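Local coordinates for putative deoxyribonuclease yjjV (Escherichia coli, PDB 1ZZM), which is of uncertain function but, as a TatD-type metal-dependent hydrolase, probably cleaves ester bonds with the help of divalent metal ions, at residues A[23-28]-A[34-39]; A[127-132]-A[254-259]; A[211-216]-A[226-231]. All coordinates share one frame; numbering follows the deposited sequence.

Contact 1: residues A[23-28]-A[34-39]; sequences ASLQRA and GKIIVP
Ile36 reaches out from its strand and sets its terminal methyl against two side chains of helix 21-30: CD1 lies 4.1 Å from Ala28 CB and 4.3 Å from Leu25 CD2. Everything that touches here is aliphatic, and no hydrogen bond crosses. With CG1 anti to the carbonyl carbon (chi1 -61°) and the chain extended to CD1 (chi2 176°), the isoleucine branch carries its end methyl across to the helix. Ala28 adds little bulk, and the backbones come nearest where it faces Gly34, with CA atoms 6.9 Å apart. This buried side contrasts with the outer side of the helix, where Gln26 and Arg27 are exposed to solvent and Arg27 is in a long, weak ion pair with Glu224. On the strand, Lys35 points away from the helix. The arrangement is the beta-alpha-beta crossover of a TIM barrel: helix 21-30 follows strand 5-7 and leads into strand 33-39, which runs parallel between strands 5-7 and 59-63, while Leu59 of the latter touches both Leu25 and Ile36.

Contact 2: residues A[127-132]-A[254-259]; sequences DLPVIL and TLFNVP
The ring of Phe256 receives Ile131 at its edge, close to the ring plane, while one of its faces is covered from its own segment: Leu255 CD2 sits 3.6 Å above that plane, offset toward the rim. This is the bottom of a TIM barrel, where the end of the C-terminal helix 241-256 packs against the start of strand 130-135. Ile131 CG1 approaches the ring at 3.9 Å from Phe256 CE1, and the two side chains run at about a right angle, so the aliphatic branch passes across the rim instead of lying flat on it. A second approach, slanted and neither face nor edge, comes from Pro129, whose CG is 3.9 Å from Phe256 CD1. With CG anti to the carbonyl carbon (chi1 -58°), the ring is carried to both Pro129 and Ile131.

Before the strand, Asp127, with positive phi, is the C-prime residue of a Schellman motif that ends helix 109-125; the chain then runs on extended through Leu128 to Pro129. The aromatic ring also touches Val155 of the adjacent strand 154-156, so it bridges two strands of the barrel. Ile131 is buried and packs on His9, a zinc ligand, which places this apolar packing next to the metal site; the Ile131 side chain is about 6 Å from a bound zinc ion. No hydrogen bond joins the two segments. Pro129 is wedged against the helix end: its CB lies 4.1 Å from Leu255 CD1, and its CG rests 3.6 Å from the backbone carbonyl oxygen Leu255 O.

Contact 3: residues A[211-216]-A[226-231]; sequences MPLNGF and AARVFA
Leu213 to Phe216 form a type II beta turn, closed by a 2.9 Å bond from Phe216 N to Leu213 O, and the two residues at its ends both point toward helix 226-236. Gly215, in the third position, has a positive phi of 98° at which a side chain would jam against the preceding carbonyl. The turn belongs to the long loop that follows strand 202-204 of the TIM barrel and leads to that helix.

Arg228 meets both end residues of the turn, and Leu213 buries almost as much surface as it does. The arginine chain is bent at chi3 (-70°), which swings the guanidinium over to Phe216, and the ring comes in at a slant: Phe216 CZ stands 3.3 Å above the centre of the Arg228 guanidinium plane, with the two planes 34° apart. Arg228 NE is hydrogen-bonded to Gln225 OE1, which helps fix the rotation of the group, while Leu213 O lies in plane at an edge of the aromatic ring. An alanine here in place of Phe216 would remove the ring from the guanidinium face and is likely to leave the end of Arg228 freer to turn. Deeper in, Leu213 is buried. Its CD1 comes close to Val229 CG2, and its CD2 lies against the aliphatic part of the arginine, 3.7 Å from Arg228 CD; that same Leu213 CD2 is 4.0 Å from Val229 CG2.

In the fold
Contacts 1 and 2 are buried and their side chains meet as apolar groups, without hydrogen bonds, whereas contact 3 lies nearer the surface and brings a charged group against an aromatic ring. All three join parts of one barrel, but differently: contact 1 holds a helix to the next strand, contact 2 brings the last helix back to a strand well over a hundred residues earlier, and contact 3 settles a loop on the helix that follows it. Contacts 1 and 2 touch: Ile37, beside Ile36, packs on Ile131 inside the barrel, and Lys35 packs on Val258. Contact 3 touches neither, and lies across the chain's centre from contact 2.

Contact 1: residues A[23-28]-A[34-39]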
# COMPACT_ATOMS: atom_id res chain seq x y z
N ALA A 23 6.89 5.55 20.55
CA ALA A 23 7.01 6.95 20.18
C ALA A 23 6.47 7.17 18.78
O ALA A 23 5.81 8.17 18.53
CB ALA A 23 8.48 7.39 20.25
N SER A 24 6.78 6.25 17.86
CA SER A 24 6.33 6.39 16.47
C SER A 24 4.81 6.35 16.36
O SER A 24 4.22 7.14 15.63
CB SER A 24 6.97 5.30 15.61
OG SER A 24 8.38 5.45 15.61
N LEU A 25 4.17 5.43 17.07
CA LEU A 25 2.72 5.37 17.02
C LEU A 25 2.11 6.63 17.64
O LEU A 25 1.07 7.10 17.16
CB LEU A 25 2.18 4.12 17.73
CG LEU A 25 2.41 2.83 16.94
CD1 LEU A 25 2.20 1.62 17.83
CD2 LEU A 25 1.44 2.76 15.77
N GLN A 26 2.73 7.19 18.68
CA GLN A 26 2.17 8.42 19.27
C GLN A 26 2.32 9.60 18.31
O GLN A 26 1.42 10.42 18.18
CB GLN A 26 2.83 8.77 20.62
CG GLN A 26 2.82 7.65 21.67
CD GLN A 26 3.79 7.91 22.83
OE1 GLN A 26 4.83 8.56 22.67
NE2 GLN A 26 3.46 7.37 24.01
N ARG A 27 3.47 9.68 17.64
CA ARG A 27 3.67 10.77 16.69
C ARG A 27 2.63 10.66 15.56
O ARG A 27 2.12 11.68 15.09
CB ARG A 27 5.09 10.74 16.12
CG ARG A 27 6.17 11.05 17.15
CD ARG A 27 7.58 10.77 16.63
NE ARG A 27 8.01 11.66 15.54
CZ ARG A 27 9.27 11.73 15.08
NH1 ARG A 27 10.21 10.95 15.60
NH2 ARG A 27 9.60 12.61 14.12
N ALA A 28 2.32 9.44 15.16
CA ALA A 28 1.33 9.20 14.11
C ALA A 28 -0.04 9.60 14.63
O ALA A 28 -0.79 10.33 13.98
CB ALA A 28 1.32 7.71 13.69
N GLY A 34 -4.54 7.31 12.89
CA GLY A 34 -4.97 6.36 13.90
C GLY A 34 -4.73 4.88 13.68
O GLY A 34 -4.70 4.12 14.66
N LYS A 35 -4.61 4.47 12.42
CA LYS A 35 -4.33 3.07 12.09
C LYS A 35 -3.31 3.07 10.96
O LYS A 35 -3.24 4.01 10.14
CB LYS A 35 -5.60 2.33 11.63
CG LYS A 35 -6.61 2.15 12.78
CD LYS A 35 -7.84 1.43 12.36
CE LYS A 35 -8.61 0.99 13.60
NZ LYS A 35 -8.86 2.13 14.52
N ILE A 36 -2.51 2.01 10.91
CA ILE A 36 -1.49 1.89 9.88
C ILE A 36 -1.48 0.44 9.39
O ILE A 36 -1.50 -0.48 10.20
CB ILE A 36 -0.11 2.22 10.50
CG1 ILE A 36 -0.13 3.66 11.03
CG2 ILE A 36 1.01 2.01 9.46
CD1 ILE A 36 1.14 4.09 11.74
N ILE A 37 -1.47 0.25 8.07
CA ILE A 37 -1.41 -1.10 7.51
C ILE A 37 0.06 -1.34 7.12
O ILE A 37 0.65 -0.51 6.38
CB ILE A 37 -2.29 -1.22 6.25
CG1 ILE A 37 -3.77 -1.03 6.62
CG2 ILE A 37 -2.12 -2.59 5.61
CD1 ILE A 37 -4.09 0.33 7.13
N VAL A 38 0.60 -2.45 7.61
CA VAL A 38 2.01 -2.84 7.42
C VAL A 38 2.13 -4.03 6.47
O VAL A 38 1.83 -5.16 6.83
CB VAL A 38 2.65 -3.27 8.79
CG1 VAL A 38 4.14 -3.54 8.62
CG2 VAL A 38 2.40 -2.19 9.84
N PRO A 39 2.56 -3.78 5.23
CA PRO A 39 2.69 -4.89 4.28
C PRO A 39 4.07 -5.52 4.38
O PRO A 39 5.09 -4.80 4.45
CB PRO A 39 2.43 -4.24 2.94
CG PRO A 39 2.91 -2.84 3.11
CD PRO A 39 2.76 -2.48 4.57

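Contact 2: residues A[127-132]-A[254-259]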
# COMPACT_ATOMS: atom_id res chain seq x y z
N ASP A 127 -9.73 -15.29 -0.12
CA ASP A 127 -10.68 -14.17 -0.23
C ASP A 127 -10.13 -12.89 0.39
O ASP A 127 -10.73 -12.32 1.29
CB ASP A 127 -12.00 -14.62 0.45
CG ASP A 127 -13.21 -13.72 0.12
OD1 ASP A 127 -13.25 -13.10 -0.96
OD2 ASP A 127 -14.13 -13.65 0.96
N LEU A 128 -8.98 -12.44 -0.10
CA LEU A 128 -8.35 -11.23 0.44
C LEU A 128 -7.98 -10.27 -0.66
O LEU A 128 -7.74 -10.69 -1.79
CB LEU A 128 -7.04 -11.57 1.16
CG LEU A 128 -7.20 -12.37 2.45
CD1 LEU A 128 -5.86 -13.01 2.90
CD2 LEU A 128 -7.72 -11.40 3.48
N PRO A 129 -7.98 -8.95 -0.36
CA PRO A 129 -7.60 -7.97 -1.37
C PRO A 129 -6.06 -7.99 -1.40
O PRO A 129 -5.44 -8.58 -0.51
CB PRO A 129 -8.12 -6.65 -0.80
CG PRO A 129 -7.98 -6.82 0.68
CD PRO A 129 -8.41 -8.30 0.89
N VAL A 130 -5.45 -7.35 -2.40
CA VAL A 130 -4.00 -7.30 -2.51
C VAL A 130 -3.49 -5.87 -2.45
O VAL A 130 -4.19 -4.92 -2.84
CB VAL A 130 -3.52 -7.94 -3.84
CG1 VAL A 130 -3.86 -9.47 -3.84
CG2 VAL A 130 -4.24 -7.27 -5.04
N ILE A 131 -2.28 -5.71 -1.93
CA ILE A 131 -1.61 -4.41 -1.85
C ILE A 131 -0.51 -4.57 -2.88
O ILE A 131 0.40 -5.40 -2.75
CB ILE A 131 -1.02 -4.16 -0.44
CG1 ILE A 131 -2.16 -3.78 0.52
CG2 ILE A 131 0.04 -3.03 -0.49
CD1 ILE A 131 -1.68 -3.52 2.00
N LEU A 132 -0.62 -3.76 -3.92
CA LEU A 132 0.27 -3.85 -5.05
C LEU A 132 1.28 -2.74 -5.24
O LEU A 132 0.97 -1.56 -5.05
CB LEU A 132 -0.58 -3.95 -6.33
CG LEU A 132 -1.56 -5.12 -6.44
CD1 LEU A 132 -2.66 -4.75 -7.47
CD2 LEU A 132 -0.79 -6.39 -6.85
N THR A 254 -13.99 -0.12 3.10
CA THR A 254 -14.62 -0.94 2.07
C THR A 254 -13.66 -1.95 1.46
O THR A 254 -14.03 -3.09 1.17
CB THR A 254 -15.23 -0.06 0.97
OG1 THR A 254 -16.21 0.80 1.56
CG2 THR A 254 -15.89 -0.93 -0.08
N LEU A 255 -12.40 -1.55 1.30
CA LEU A 255 -11.42 -2.43 0.71
C LEU A 255 -10.85 -3.46 1.68
O LEU A 255 -10.78 -4.64 1.34
CB LEU A 255 -10.27 -1.61 0.12
CG LEU A 255 -9.23 -2.47 -0.63
CD1 LEU A 255 -9.92 -3.13 -1.82
CD2 LEU A 255 -8.03 -1.61 -1.12
N PHE A 256 -10.45 -3.01 2.88
CA PHE A 256 -9.79 -3.85 3.90
C PHE A 256 -10.58 -4.26 5.13
O PHE A 256 -10.21 -5.22 5.83
CB PHE A 256 -8.56 -3.13 4.45
CG PHE A 256 -7.55 -2.75 3.43
CD1 PHE A 256 -6.78 -3.73 2.81
CD2 PHE A 256 -7.33 -1.40 3.12
CE1 PHE A 256 -5.80 -3.37 1.91
CE2 PHE A 256 -6.36 -1.04 2.22
CZ PHE A 256 -5.59 -2.03 1.61
N ASN A 257 -11.63 -3.50 5.42
CA ASN A 257 -12.45 -3.71 6.62
C ASN A 257 -11.66 -3.22 7.85
O ASN A 257 -11.66 -3.85 8.91
CB ASN A 257 -12.86 -5.18 6.78
CG ASN A 257 -14.18 -5.35 7.54
OD1 ASN A 257 -15.12 -4.57 7.35
ND2 ASN A 257 -14.27 -6.37 8.37
N VAL A 258 -10.97 -2.09 7.69
CA VAL A 258 -10.19 -1.46 8.76
C VAL A 258 -10.90 -0.14 9.11
O VAL A 258 -10.88 0.81 8.32
CB VAL A 258 -8.74 -1.14 8.28
CG1 VAL A 258 -8.02 -0.27 9.31
CG2 VAL A 258 -7.97 -2.44 8.07
N PRO A 259 -11.53 -0.07 10.31
CA PRO A 259 -12.29 1.08 10.85
C PRO A 259 -11.49 2.35 11.18
O PRO A 259 -11.89 3.46 10.74
CB PRO A 259 -12.93 0.50 12.10
CG PRO A 259 -11.83 -0.36 12.63
CD PRO A 259 -11.34 -1.09 11.36
OXT PRO A 259 -10.48 2.23 11.90

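Contact 3: residues A[211-216]-A[226-231]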
# COMPACT_ATOMS: atom_id res chain seq x y z
N MET A 211 9.80 7.16 -0.10
CA MET A 211 8.97 8.22 -0.70
C MET A 211 8.81 9.49 0.17
O MET A 211 7.71 9.94 0.46
CB MET A 211 7.58 7.62 -1.08
CG MET A 211 7.68 6.40 -2.08
SD MET A 211 6.10 5.59 -2.72
CE MET A 211 5.71 6.65 -4.13
N PRO A 212 9.95 10.10 0.60
CA PRO A 212 9.90 11.32 1.43
C PRO A 212 9.12 12.43 0.72
O PRO A 212 9.18 12.53 -0.51
CB PRO A 212 11.38 11.67 1.62
CG PRO A 212 12.04 11.09 0.41
CD PRO A 212 11.34 9.74 0.30
N LEU A 213 8.38 13.25 1.46
CA LEU A 213 7.63 14.32 0.80
C LEU A 213 8.54 15.50 0.41
O LEU A 213 9.65 15.66 0.95
CB LEU A 213 6.50 14.82 1.68
CG LEU A 213 5.19 14.01 1.75
CD1 LEU A 213 5.43 12.57 2.27
CD2 LEU A 213 4.23 14.76 2.63
N ASN A 214 8.05 16.31 -0.52
CA ASN A 214 8.76 17.49 -1.01
C ASN A 214 9.12 18.41 0.16
O ASN A 214 8.24 18.88 0.88
CB ASN A 214 7.90 18.26 -2.02
CG ASN A 214 8.71 19.26 -2.83
OD1 ASN A 214 9.87 19.50 -2.54
ND2 ASN A 214 8.10 19.84 -3.86
N GLY A 215 10.41 18.66 0.34
CA GLY A 215 10.84 19.54 1.42
C GLY A 215 11.29 18.76 2.65
O GLY A 215 11.69 19.37 3.66
N PHE A 216 11.23 17.43 2.56
CA PHE A 216 11.62 16.56 3.65
C PHE A 216 12.57 15.50 3.20
O PHE A 216 12.74 14.49 3.87
CB PHE A 216 10.38 15.91 4.27
CG PHE A 216 9.47 16.88 4.94
CD1 PHE A 216 8.52 17.58 4.21
CD2 PHE A 216 9.60 17.14 6.30
CE1 PHE A 216 7.72 18.54 4.82
CE2 PHE A 216 8.81 18.08 6.92
CZ PHE A 216 7.86 18.79 6.17
N ALA A 226 1.26 11.32 6.51
CA ALA A 226 0.03 11.09 5.77
C ALA A 226 -0.86 12.33 5.91
O ALA A 226 -1.61 12.67 4.99
CB ALA A 226 -0.70 9.85 6.29
N ALA A 227 -0.81 12.99 7.07
CA ALA A 227 -1.63 14.19 7.32
C ALA A 227 -1.24 15.30 6.36
O ALA A 227 -2.10 16.09 5.93
CB ALA A 227 -1.44 14.68 8.78
N ARG A 228 0.05 15.35 6.03
CA ARG A 228 0.57 16.35 5.09
C ARG A 228 0.15 15.96 3.65
O ARG A 228 -0.24 16.82 2.84
CB ARG A 228 2.09 16.41 5.26
CG ARG A 228 2.76 17.68 4.78
CD ARG A 228 4.28 17.61 5.04
NE ARG A 228 4.63 17.69 6.46
CZ ARG A 228 4.60 18.81 7.18
NH1 ARG A 228 4.24 19.96 6.62
NH2 ARG A 228 4.95 18.78 8.45
N VAL A 229 0.21 14.66 3.33
CA VAL A 229 -0.22 14.22 1.99
C VAL A 229 -1.68 14.65 1.84
O VAL A 229 -2.06 15.19 0.81
CB VAL A 229 -0.15 12.67 1.85
CG1 VAL A 229 -0.78 12.19 0.50
CG2 VAL A 229 1.28 12.23 1.91
N PHE A 230 -2.47 14.45 2.89
CA PHE A 230 -3.88 14.82 2.87
C PHE A 230 -4.08 16.32 2.61
O PHE A 230 -4.97 16.71 1.84
CB PHE A 230 -4.55 14.43 4.20
CG PHE A 230 -5.97 14.93 4.34
CD1 PHE A 230 -7.01 14.29 3.66
CD2 PHE A 230 -6.25 16.03 5.12
CE1 PHE A 230 -8.32 14.75 3.77
CE2 PHE A 230 -7.55 16.50 5.24
CZ PHE A 230 -8.60 15.85 4.55
N ALA A 231 -3.27 17.15 3.25
CA ALA A 231 -3.40 18.60 3.07
C ALA A 231 -3.16 18.92 1.60
O ALA A 231 -3.85 19.74 1.02
CB ALA A 231 -2.39 19.36 3.95